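Local coordinates for cadherin-related family member 2 (Mus musculus, PDB 5CYX), which probably links adjacent microvilli of epithelial cells by forming calcium-dependent heterophilic complexes with CDHR5 through its extracellular cadherin repeats, and so controls microvillar packing, at residues 151-156 / 175-180; 157-160 / 166-169; 259-264 / 269-274. One frame throughout, in Å; residues are numbered along the deposited sequence.

Contact 1: residues 151-156 / 175-180; sequences TANSNN and NNKSAF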
ATOM      1  N   THR A 151      16.244  11.196  10.725  1.00 70.67           N
ATOM      2  CA  THR A 151      16.877  11.875   9.589  1.00 72.14           C
ATOM      3  C   THR A 151      15.794  12.012   8.502  1.00 73.58           C
ATOM      4  O   THR A 151      14.772  11.292   8.544  1.00 70.90           O
ATOM      5  CB  THR A 151      18.078  11.059   9.046  1.00 71.76           C
ATOM      6  OG1 THR A 151      17.642   9.740   8.648  1.00 69.00           O
ATOM      7  CG2 THR A 151      19.170  10.917  10.106  1.00 71.86           C
ATOM      8  N   ALA A 152      15.991  12.927   7.548  1.00 76.02           N
ATOM      9  CA  ALA A 152      15.094  13.038   6.381  1.00 76.52           C
ATOM     10  C   ALA A 152      14.803  11.632   5.797  1.00 76.98           C
ATOM     11  O   ALA A 152      13.647  11.273   5.462  1.00 75.71           O
ATOM     12  CB  ALA A 152      15.708  13.941   5.318  1.00 77.65           C
ATOM     13  N   ASN A 153      15.868  10.837   5.731  1.00 76.28           N
ATOM     14  CA  ASN A 153      15.804   9.495   5.199  1.00 75.62           C
ATOM     15  C   ASN A 153      15.064   8.473   6.107  1.00 70.84           C
ATOM     16  O   ASN A 153      14.340   7.624   5.595  1.00 68.64           O
ATOM     17  CB  ASN A 153      17.224   9.030   4.834  1.00 77.35           C
ATOM     18  CG  ASN A 153      17.302   7.547   4.583  1.00 81.08           C
ATOM     19  OD1 ASN A 153      16.492   6.960   3.833  1.00 80.21           O
ATOM     20  ND2 ASN A 153      18.279   6.912   5.226  1.00 82.52           N
ATOM     21  N   SER A 154      15.235   8.542   7.425  1.00 67.33           N
ATOM     22  CA  SER A 154      14.560   7.590   8.322  1.00 63.52           C
ATOM     23  C   SER A 154      13.034   7.851   8.323  1.00 61.24           C
ATOM     24  O   SER A 154      12.223   6.915   8.297  1.00 58.20           O
ATOM     25  CB  SER A 154      15.167   7.610   9.743  1.00 63.86           C
ATOM     26  OG  SER A 154      14.935   8.829  10.452  1.00 63.92           O
ATOM     27  N   ASN A 155      12.658   9.123   8.270  1.00 60.21           N
ATOM     28  CA  ASN A 155      11.240   9.508   8.180  1.00 60.30           C
ATOM     29  C   ASN A 155      10.536   9.218   6.833  1.00 57.81           C
ATOM     30  O   ASN A 155       9.329   9.350   6.731  1.00 58.31           O
ATOM     31  CB  ASN A 155      11.098  10.990   8.553  1.00 62.64           C
ATOM     32  CG  ASN A 155      11.426  11.230  10.031  1.00 64.75           C
ATOM     33  OD1 ASN A 155      10.574  11.038  10.901  1.00 67.21           O
ATOM     34  ND2 ASN A 155      12.681  11.570  10.321  1.00 65.58           N
ATOM     35  N   ASN A 156      11.303   8.903   5.794  1.00 55.95           N
ATOM     36  CA  ASN A 156      10.774   8.479   4.495  1.00 54.56           C
ATOM     37  C   ASN A 156      10.687   6.929   4.370  1.00 51.86           C
ATOM     38  O   ASN A 156      10.152   6.419   3.396  1.00 52.85           O
ATOM     39  CB  ASN A 156      11.749   8.922   3.415  1.00 55.41           C
ATOM     40  CG  ASN A 156      11.172   8.742   2.005  1.00 56.49           C
ATOM     41  OD1 ASN A 156      10.061   9.139   1.762  1.00 56.35           O
ATOM     42  ND2 ASN A 156      11.926   8.129   1.096  1.00 56.74           N
ATOM     43  N   ASN A 175      24.925  -0.988   6.785  1.00 49.76           N
ATOM     44  CA  ASN A 175      26.194  -0.262   6.817  1.00 50.65           C
ATOM     45  C   ASN A 175      26.152   1.230   6.446  1.00 52.53           C
ATOM     46  O   ASN A 175      26.947   1.996   6.920  1.00 52.27           O
ATOM     47  CB  ASN A 175      27.153  -0.961   5.857  1.00 49.94           C
ATOM     48  CG  ASN A 175      27.462  -2.368   6.311  1.00 49.67           C
ATOM     49  OD1 ASN A 175      26.866  -3.376   5.839  1.00 48.79           O
ATOM     50  ND2 ASN A 175      28.298  -2.437   7.290  1.00 49.15           N
ATOM     51  N   ASN A 176      25.244   1.624   5.574  1.00 54.11           N
ATOM     52  CA  ASN A 176      25.178   3.023   5.151  1.00 56.84           C
ATOM     53  C   ASN A 176      24.013   3.854   5.657  1.00 55.80           C
ATOM     54  O   ASN A 176      24.030   5.076   5.469  1.00 56.62           O
ATOM     55  CB  ASN A 176      25.243   3.076   3.636  1.00 59.74           C
ATOM     56  CG  ASN A 176      26.494   2.401   3.112  1.00 63.23           C
ATOM     57  OD1 ASN A 176      26.434   1.446   2.312  1.00 66.57           O
ATOM     58  ND2 ASN A 176      27.643   2.866   3.598  1.00 65.32           N
ATOM     59  N   LYS A 177      23.019   3.228   6.294  1.00 53.16           N
ATOM     60  CA  LYS A 177      21.896   3.959   6.874  1.00 52.83           C
ATOM     61  C   LYS A 177      21.855   3.716   8.372  1.00 52.29           C
ATOM     62  O   LYS A 177      22.220   4.604   9.155  1.00 52.68           O
ATOM     63  CB  LYS A 177      20.564   3.597   6.165  1.00 52.57           C
ATOM     64  CG  LYS A 177      20.478   4.189   4.766  1.00 52.73           C
ATOM     65  CD  LYS A 177      19.242   3.700   3.997  1.00 53.15           C
ATOM     66  CE  LYS A 177      19.020   4.541   2.725  1.00 53.51           C
ATOM     67  NZ  LYS A 177      17.657   4.371   2.133  1.00 53.14           N
ATOM     68  N   SER A 178      21.439   2.524   8.776  1.00 50.79           N
ATOM     69  CA  SER A 178      21.316   2.197  10.175  1.00 50.71           C
ATOM     70  C   SER A 178      21.040   0.704  10.309  1.00 50.50           C
ATOM     71  O   SER A 178      20.287   0.140   9.523  1.00 49.83           O
ATOM     72  CB  SER A 178      20.178   2.986  10.825  1.00 50.17           C
ATOM     73  OG  SER A 178      20.058   2.660  12.201  1.00 49.60           O
ATOM     74  N   ALA A 179      21.625   0.110  11.338  1.00 50.97           N
ATOM     75  CA  ALA A 179      21.352  -1.264  11.723  1.00 51.25           C
ATOM     76  C   ALA A 179      20.046  -1.411  12.524  1.00 51.09           C
ATOM     77  O   ALA A 179      19.579  -2.526  12.744  1.00 49.92           O
ATOM     78  CB  ALA A 179      22.524  -1.780  12.551  1.00 52.74           C
ATOM     79  N   PHE A 180      19.481  -0.295  12.984  1.00 51.96           N
ATOM     80  CA  PHE A 180      18.342  -0.324  13.901  0.50 52.01           C
ATOM     81  C   PHE A 180      17.439   0.895  13.722  1.00 51.24           C
ATOM     82  O   PHE A 180      17.901   1.993  13.383  1.00 52.50           O
ATOM     83  CB  PHE A 180      18.837  -0.422  15.366  0.50 53.51           C
ATOM     84  CG  PHE A 180      17.735  -0.572  16.401  0.50 54.03           C
ATOM     85  CD1 PHE A 180      17.206  -1.819  16.715  0.50 54.39           C
ATOM     86  CD2 PHE A 180      17.261   0.538  17.102  0.50 54.57           C
ATOM     87  CE1 PHE A 180      16.217  -1.951  17.681  0.50 54.59           C
ATOM     88  CE2 PHE A 180      16.270   0.410  18.062  0.50 54.68           C
ATOM     89  CZ  PHE A 180      15.744  -0.830  18.348  0.50 54.65           C
TER
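N153 and K177 meet across two irregular pieces of backbone, residues 152-156 with helical angles but no regular helical bonding and 175-180 an irregular loop that enters a strand at F180. The two side chains cross at about a right angle. With its CG anti to the backbone N (chi1 166°), N153 reaches out to the lysine, whose chain is extended beyond CG and whose methylenes run across the amide at its nitrogen, N153 ND2 being 3.5 Å from both K177 CG and K177 CE. At the end of the lysine, NZ gives only a weak hydrogen bond to N153 OD1, at 3.3 Å. The ammonium group is held more firmly by the carbonyl of T171, with D170 a weak, long ion partner. Behind N153 the turn is tied to itself. T151 OG1 accepts from S154 N at 3.0 Å, an ST motif, while T151 N donates to S154 OG at 2.7 Å. T151 O takes two donors, the backbone N and the ND2 of N155. The contact lies at the surface of the second cadherin repeat, joining the loop between strands 140-148 and 158-160 to the loop between strands 165-168 and 180-189.

Contact 2: residues 157-160 / 166-169; sequences LFRI and IVLN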
ATOM      1  N   LEU A 157      11.304   6.236   5.305  1.00 48.23           N
ATOM      2  CA  LEU A 157      11.619   4.815   5.202  1.00 47.72           C
ATOM      3  C   LEU A 157      10.420   3.892   5.414  1.00 45.14           C
ATOM      4  O   LEU A 157      10.388   2.793   4.863  1.00 44.84           O
ATOM      5  CB  LEU A 157      12.700   4.462   6.271  1.00 48.18           C
ATOM      6  CG  LEU A 157      13.578   3.245   6.090  1.00 49.18           C
ATOM      7  CD1 LEU A 157      14.090   3.000   4.686  1.00 50.44           C
ATOM      8  CD2 LEU A 157      14.781   3.360   7.016  1.00 51.05           C
ATOM      9  N   PHE A 158       9.453   4.323   6.215  1.00 43.59           N
ATOM     10  CA  PHE A 158       8.391   3.452   6.654  1.00 43.03           C
ATOM     11  C   PHE A 158       7.106   4.194   6.587  1.00 43.20           C
ATOM     12  O   PHE A 158       7.085   5.360   6.799  1.00 41.97           O
ATOM     13  CB  PHE A 158       8.568   2.994   8.095  1.00 42.26           C
ATOM     14  CG  PHE A 158       9.826   2.264   8.341  1.00 42.44           C
ATOM     15  CD1 PHE A 158       9.983   0.943   7.891  1.00 42.09           C
ATOM     16  CD2 PHE A 158      10.839   2.824   9.147  1.00 42.83           C
ATOM     17  CE1 PHE A 158      11.131   0.229   8.183  1.00 41.97           C
ATOM     18  CE2 PHE A 158      12.000   2.124   9.385  1.00 42.42           C
ATOM     19  CZ  PHE A 158      12.134   0.819   8.919  1.00 42.45           C
ATOM     20  N   ARG A 159       6.026   3.466   6.328  1.00 43.12           N
ATOM     21  CA  ARG A 159       4.717   4.067   6.279  1.00 44.47           C
ATOM     22  C   ARG A 159       3.680   3.069   6.759  1.00 45.00           C
ATOM     23  O   ARG A 159       3.880   1.886   6.626  1.00 45.36           O
ATOM     24  CB  ARG A 159       4.417   4.509   4.867  1.00 45.31           C
ATOM     25  CG  ARG A 159       4.463   3.403   3.783  1.00 45.54           C
ATOM     26  CD  ARG A 159       4.314   4.087   2.395  1.00 46.71           C
ATOM     27  NE  ARG A 159       4.387   3.168   1.250  1.00 47.52           N
ATOM     28  CZ  ARG A 159       3.425   2.300   0.876  1.00 48.11           C
ATOM     29  NH1 ARG A 159       2.305   2.173   1.578  1.00 48.09           N
ATOM     30  NH2 ARG A 159       3.588   1.539  -0.208  1.00 48.65           N
ATOM     31  N   ILE A 160       2.546   3.547   7.228  1.00 45.78           N
ATOM     32  CA  ILE A 160       1.597   2.678   7.848  1.00 46.74           C
ATOM     33  C   ILE A 160       0.255   2.754   7.160  1.00 47.21           C
ATOM     34  O   ILE A 160      -0.169   3.810   6.695  1.00 48.28           O
ATOM     35  CB  ILE A 160       1.496   2.942   9.377  1.00 46.68           C
ATOM     36  CG1 ILE A 160       0.867   1.737  10.040  1.00 46.94           C
ATOM     37  CG2 ILE A 160       0.718   4.235   9.648  1.00 47.34           C
ATOM     38  CD1 ILE A 160       1.304   1.548  11.494  1.00 47.93           C
ATOM     39  N   ILE A 166       2.836  -1.880   8.666  1.00 41.99           N
ATOM     40  CA  ILE A 166       3.934  -0.968   8.415  1.00 42.32           C
ATOM     41  C   ILE A 166       4.609  -1.513   7.156  1.00 41.85           C
ATOM     42  O   ILE A 166       4.991  -2.706   7.100  1.00 41.05           O
ATOM     43  CB  ILE A 166       4.932  -0.980   9.617  1.00 42.16           C
ATOM     44  CG1 ILE A 166       4.202  -0.522  10.870  1.00 42.31           C
ATOM     45  CG2 ILE A 166       6.176  -0.116   9.371  1.00 42.23           C
ATOM     46  CD1 ILE A 166       5.063  -0.640  12.131  1.00 42.52           C
ATOM     47  N   VAL A 167       4.677  -0.661   6.139  1.00 41.38           N
ATOM     48  CA  VAL A 167       5.250  -1.006   4.847  1.00 41.34           C
ATOM     49  C   VAL A 167       6.557  -0.282   4.645  1.00 41.39           C
ATOM     50  O   VAL A 167       6.621   0.941   4.875  1.00 41.84           O
ATOM     51  CB  VAL A 167       4.298  -0.635   3.691  1.00 41.76           C
ATOM     52  CG1 VAL A 167       4.995  -0.858   2.381  1.00 42.13           C
ATOM     53  CG2 VAL A 167       3.051  -1.515   3.781  1.00 42.47           C
ATOM     54  N   LEU A 168       7.535  -0.990   4.106  1.00 41.22           N
ATOM     55  CA  LEU A 168       8.772  -0.401   3.696  1.00 42.01           C
ATOM     56  C   LEU A 168       8.607   0.456   2.450  1.00 43.24           C
ATOM     57  O   LEU A 168       8.095  -0.061   1.421  1.00 43.32           O
ATOM     58  CB  LEU A 168       9.750  -1.475   3.394  1.00 42.40           C
ATOM     59  CG  LEU A 168      11.153  -0.979   3.129  1.00 43.04           C
ATOM     60  CD1 LEU A 168      11.853  -0.485   4.409  1.00 42.60           C
ATOM     61  CD2 LEU A 168      11.931  -2.069   2.429  1.00 43.37           C
ATOM     62  N   ASN A 169       9.041   1.718   2.561  1.00 43.78           N
ATOM     63  CA  ASN A 169       8.905   2.738   1.526  1.00 46.00           C
ATOM     64  C   ASN A 169      10.183   3.191   0.834  1.00 46.25           C
ATOM     65  O   ASN A 169      10.110   3.898  -0.127  1.00 47.75           O
ATOM     66  CB  ASN A 169       8.179   3.946   2.142  1.00 47.01           C
ATOM     67  CG  ASN A 169       7.809   4.965   1.142  1.00 49.16           C
ATOM     68  OD1 ASN A 169       6.922   4.740   0.246  1.00 50.66           O
ATOM     69  ND2 ASN A 169       8.481   6.135   1.235  1.00 50.22           N
TER
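The guanidinium of R159 has CG1 of V167 over the centre of one face, 3.8 Å above the plane, and the amide of N169 at its edge. There R159 NE donates to N169 OD1 at 3.1 Å, a bent bond (136° at the hydrogen) that lies near the guanidinium plane but reaches the amide oxygen from above the carbonyl plane, the two flat groups being turned 78° apart. R159 starts from chi1 58°, which sets CG between the backbone N and the carbonyl carbon, and its chain then runs extended to NE beside V167. At the F158 ring, CG of L157 sits over one face, nearer its margin than its middle, and the edge-to-face partner Y181 comes from strand 180-189. L168 CD1 and I166 CG2 approach the ring obliquely, the former 3.9 Å from F158 CE1.

The backbones between the two faces form an antiparallel hairpin. R159 and V167 are the hydrogen-bonded pair: R159 N donates to V167 O at 3.0 Å, and V167 N returns a short, straight bond to R159 O at 2.7 Å. F158-L168 and I160-I166 are non-hydrogen-bonded pairs, and I160 CD1 lies 3.6 Å from I166 CG1. N169 N to L157 O continues the pairing.

F158, I160 and I166 pack on strand 180-189, I160 also on 140-148, while F158 and L168 meet V124. On the face of R159 and V167, the arginine and the nearby N169 bind another copy of the protein: R159 NH2 donates to G121 O of the second subunit, and N169 OD1 accepts from its V123 N. N169 ND2 donates to N156 O of its own chain, fixing the amide. The apolar face thus belongs to the repeat's core, the arginine's face to subunit contact in this crystal assembly.

Contact 3: residues 259-264 / 269-274; sequences YSVSNS and WFDIRE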
ATOM      1  N   TYR A 259      43.400 -14.051  -1.004  1.00 59.21           N
ATOM      2  CA  TYR A 259      44.138 -13.177  -1.917  1.00 59.23           C
ATOM      3  C   TYR A 259      44.746 -14.045  -2.992  1.00 60.40           C
ATOM      4  O   TYR A 259      45.014 -15.195  -2.773  1.00 57.40           O
ATOM      5  CB  TYR A 259      45.266 -12.440  -1.161  1.00 58.26           C
ATOM      6  CG  TYR A 259      44.767 -11.685   0.062  1.00 57.95           C
ATOM      7  CD1 TYR A 259      44.657 -12.295   1.326  1.00 57.89           C
ATOM      8  CD2 TYR A 259      44.394 -10.381  -0.045  1.00 58.08           C
ATOM      9  CE1 TYR A 259      44.170 -11.584   2.431  1.00 57.52           C
ATOM     10  CE2 TYR A 259      43.917  -9.681   1.034  1.00 58.25           C
ATOM     11  CZ  TYR A 259      43.816 -10.250   2.260  1.00 56.62           C
ATOM     12  OH  TYR A 259      43.311  -9.448   3.259  1.00 55.51           O
ATOM     13  N   SER A 260      44.944 -13.487  -4.170  1.00 63.15           N
ATOM     14  CA  SER A 260      45.742 -14.118  -5.229  1.00 64.72           C
ATOM     15  C   SER A 260      46.396 -12.988  -6.031  1.00 66.37           C
ATOM     16  O   SER A 260      45.914 -11.880  -6.023  1.00 65.67           O
ATOM     17  CB  SER A 260      44.862 -14.985  -6.133  1.00 65.59           C
ATOM     18  OG  SER A 260      43.760 -14.223  -6.627  1.00 67.42           O
ATOM     19  N   VAL A 261      47.533 -13.295  -6.635  1.00 69.73           N
ATOM     20  CA  VAL A 261      48.220 -12.421  -7.538  1.00 73.19           C
ATOM     21  C   VAL A 261      47.553 -12.661  -8.881  1.00 76.98           C
ATOM     22  O   VAL A 261      47.636 -13.762  -9.444  1.00 75.24           O
ATOM     23  CB  VAL A 261      49.718 -12.729  -7.619  1.00 72.13           C
ATOM     24  CG1 VAL A 261      50.386 -11.829  -8.657  1.00 73.00           C
ATOM     25  CG2 VAL A 261      50.344 -12.511  -6.258  1.00 71.73           C
ATOM     26  N   SER A 262      46.863 -11.627  -9.350  1.00 81.34           N
ATOM     27  CA  SER A 262      46.067 -11.683 -10.574  1.00 84.55           C
ATOM     28  C   SER A 262      46.870 -11.242 -11.802  1.00 86.22           C
ATOM     29  O   SER A 262      46.458 -11.505 -12.934  1.00 87.51           O
ATOM     30  CB  SER A 262      44.803 -10.820 -10.412  1.00 85.41           C
ATOM     31  OG  SER A 262      45.039  -9.689  -9.580  1.00 85.03           O
ATOM     32  N   ASN A 263      47.999 -10.560 -11.573  1.00 86.46           N
ATOM     33  CA  ASN A 263      48.818 -10.021 -12.646  1.00 87.42           C
ATOM     34  C   ASN A 263      50.130  -9.452 -12.143  1.00 87.16           C
ATOM     35  O   ASN A 263      50.204  -8.994 -11.001  1.00 85.81           O
ATOM     36  CB  ASN A 263      48.070  -8.890 -13.356  1.00 91.61           C
ATOM     37  CG  ASN A 263      48.221  -8.962 -14.842  1.00 94.45           C
ATOM     38  OD1 ASN A 263      49.331  -9.107 -15.352  1.00 97.70           O
ATOM     39  ND2 ASN A 263      47.108  -8.900 -15.552  1.00 96.86           N
ATOM     40  N   SER A 264      51.149  -9.435 -13.007  1.00 87.64           N
ATOM     41  CA  SER A 264      52.375  -8.693 -12.718  1.00 87.66           C
ATOM     42  C   SER A 264      53.291  -8.403 -13.922  1.00 90.93           C
ATOM     43  O   SER A 264      53.146  -8.961 -15.010  1.00 93.40           O
ATOM     44  CB  SER A 264      53.207  -9.440 -11.673  1.00 84.34           C
ATOM     45  OG  SER A 264      54.011 -10.430 -12.258  1.00 80.57           O
ATOM     46  N   TRP A 269      57.564 -14.327 -10.158  1.00 71.95           N
ATOM     47  CA  TRP A 269      58.563 -13.919  -9.161  1.00 72.42           C
ATOM     48  C   TRP A 269      57.980 -13.844  -7.758  1.00 71.72           C
ATOM     49  O   TRP A 269      58.666 -14.198  -6.794  1.00 68.54           O
ATOM     50  CB  TRP A 269      59.227 -12.609  -9.526  1.00 76.55           C
ATOM     51  CG  TRP A 269      60.256 -12.726 -10.594  1.00 78.26           C
ATOM     52  CD1 TRP A 269      60.396 -13.734 -11.515  1.00 78.30           C
ATOM     53  CD2 TRP A 269      61.272 -11.771 -10.878  1.00 79.22           C
ATOM     54  NE1 TRP A 269      61.462 -13.467 -12.334  1.00 80.13           N
ATOM     55  CE2 TRP A 269      62.012 -12.265 -11.971  1.00 80.59           C
ATOM     56  CE3 TRP A 269      61.643 -10.547 -10.298  1.00 81.33           C
ATOM     57  CZ2 TRP A 269      63.113 -11.573 -12.511  1.00 83.17           C
ATOM     58  CZ3 TRP A 269      62.743  -9.846 -10.842  1.00 83.44           C
ATOM     59  CH2 TRP A 269      63.461 -10.370 -11.937  1.00 83.56           C
ATOM     60  N   PHE A 270      56.723 -13.401  -7.657  1.00 71.36           N
ATOM     61  CA  PHE A 270      56.004 -13.329  -6.375  1.00 71.65           C
ATOM     62  C   PHE A 270      54.650 -14.037  -6.376  1.00 70.20           C
ATOM     63  O   PHE A 270      53.976 -14.077  -7.389  1.00 73.87           O
ATOM     64  CB  PHE A 270      55.788 -11.872  -5.996  1.00 71.43           C
ATOM     65  CG  PHE A 270      57.040 -11.080  -5.974  1.00 73.17           C
ATOM     66  CD1 PHE A 270      57.902 -11.154  -4.881  1.00 73.53           C
ATOM     67  CD2 PHE A 270      57.387 -10.266  -7.066  1.00 73.90           C
ATOM     68  CE1 PHE A 270      59.089 -10.423  -4.873  1.00 73.94           C
ATOM     69  CE2 PHE A 270      58.566  -9.556  -7.061  1.00 73.88           C
ATOM     70  CZ  PHE A 270      59.412  -9.626  -5.966  1.00 74.95           C
ATOM     71  N   ASP A 271      54.258 -14.570  -5.225  1.00 66.81           N
ATOM     72  CA  ASP A 271      52.882 -15.071  -5.000  1.00 65.64           C
ATOM     73  C   ASP A 271      52.406 -14.564  -3.619  1.00 64.94           C
ATOM     74  O   ASP A 271      53.116 -13.792  -2.956  1.00 65.10           O
ATOM     75  CB  ASP A 271      52.808 -16.614  -5.156  1.00 63.40           C
ATOM     76  CG  ASP A 271      51.421 -17.126  -5.629  1.00 62.84           C
ATOM     77  OD1 ASP A 271      50.457 -16.358  -5.694  1.00 61.76           O
ATOM     78  OD2 ASP A 271      51.257 -18.353  -5.911  1.00 65.87           O
ATOM     79  N   ILE A 272      51.189 -14.936  -3.225  1.00 64.31           N
ATOM     80  CA  ILE A 272      50.586 -14.468  -1.973  1.00 63.43           C
ATOM     81  C   ILE A 272      49.797 -15.598  -1.275  1.00 64.39           C
ATOM     82  O   ILE A 272      49.210 -16.422  -1.954  1.00 63.71           O
ATOM     83  CB  ILE A 272      49.695 -13.246  -2.247  1.00 63.03           C
ATOM     84  CG1 ILE A 272      49.276 -12.592  -0.939  1.00 63.30           C
ATOM     85  CG2 ILE A 272      48.473 -13.613  -3.105  1.00 62.09           C
ATOM     86  CD1 ILE A 272      48.731 -11.193  -1.139  1.00 64.74           C
ATOM     87  N   ARG A 273      49.807 -15.624   0.062  1.00 65.89           N
ATOM     88  CA  ARG A 273      49.005 -16.568   0.848  1.00 68.76           C
ATOM     89  C   ARG A 273      47.619 -16.027   1.187  1.00 67.38           C
ATOM     90  O   ARG A 273      47.358 -14.837   1.047  1.00 65.17           O
ATOM     91  CB  ARG A 273      49.700 -16.902   2.173  1.00 72.51           C
ATOM     92  CG  ARG A 273      51.080 -17.498   2.045  1.00 74.26           C
ATOM     93  CD  ARG A 273      51.396 -18.365   3.237  1.00 76.71           C
ATOM     94  NE  ARG A 273      51.452 -17.601   4.482  1.00 79.15           N
ATOM     95  CZ  ARG A 273      52.567 -17.141   5.068  1.00 79.75           C
ATOM     96  NH1 ARG A 273      53.776 -17.355   4.535  1.00 79.02           N
ATOM     97  NH2 ARG A 273      52.470 -16.453   6.207  1.00 79.09           N
ATOM     98  N   GLU A 274      46.756 -16.921   1.678  1.00 65.69           N
ATOM     99  CA  GLU A 274      45.407 -16.582   2.146  1.00 66.58           C
ATOM    100  C   GLU A 274      45.371 -15.469   3.193  1.00 65.26           C
ATOM    101  O   GLU A 274      44.388 -14.721   3.275  1.00 62.82           O
ATOM    102  CB  GLU A 274      44.713 -17.824   2.715  1.00 69.97           C
ATOM    103  CG  GLU A 274      44.158 -18.783   1.650  1.00 73.18           C
ATOM    104  CD  GLU A 274      43.396 -19.990   2.240  1.00 76.89           C
ATOM    105  OE1 GLU A 274      44.031 -20.987   2.629  1.00 79.23           O
ATOM    106  OE2 GLU A 274      42.151 -19.953   2.308  1.00 80.24           O
TER
HETATM  107  O   HOH W   1      55.313 -11.967  -9.517  1.00 60.25           O
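I272 packs against Y259, S260 and V261, and its atoms meet strand 257-264 in turn. Its CB lies 4.1 Å from CG2 of V261. A chi1 of -169° puts CG1 opposite the backbone N, which leaves CG2 on the side of S260, 3.5 Å from S260 CA; CG2 also meets V261 CG2 at 3.8 Å. CG1 runs on past Y259 CB, and the terminal CD1 ends 3.7 Å from Y259 CB, approaching the tyrosine ring obliquely. The ring of Y259 then reaches the backbone of E274: CD1 lies 3.1 Å from E274 O, which stands at the ring edge near its plane, while the hydroxyl at the far end bonds A246 N. Beside I272, V261 CG2 packs on D271 CA at 3.8 Å. No hydrogen bond joins the two segments directly. A water accepts from F270 N at 2.7 Å and has a weak hydrogen bond with S264 OG, a tenuous link. The two strands instead pair with others, 257-264 with 295-304, where S262 and N263 face Q299 in a classic beta bulge, and 270-272 with 277-280. Apolar contact between edge strands of two sheets is what a cadherin beta-sandwich shows, here in the third repeat.

Contacts 1 and 2 belong to the second cadherin repeat and contact 3 to the third, with about 17 Å between the nearest atoms of contacts 1 and 3. Contact 2 is nested along the chain inside the loop closed by contact 1, and the two share a border where the loop of contact 1 runs into the hairpin. Contact 2 is largely buried and combines backbone pairing with apolar packing, its polar side also meeting another subunit. Contact 1, at the surface, rests on one lysine-asparagine pair between loops. Contact 3, partly buried, joins strands of different sheets through hydrocarbon, whereas contact 2 joins neighbours within one sheet.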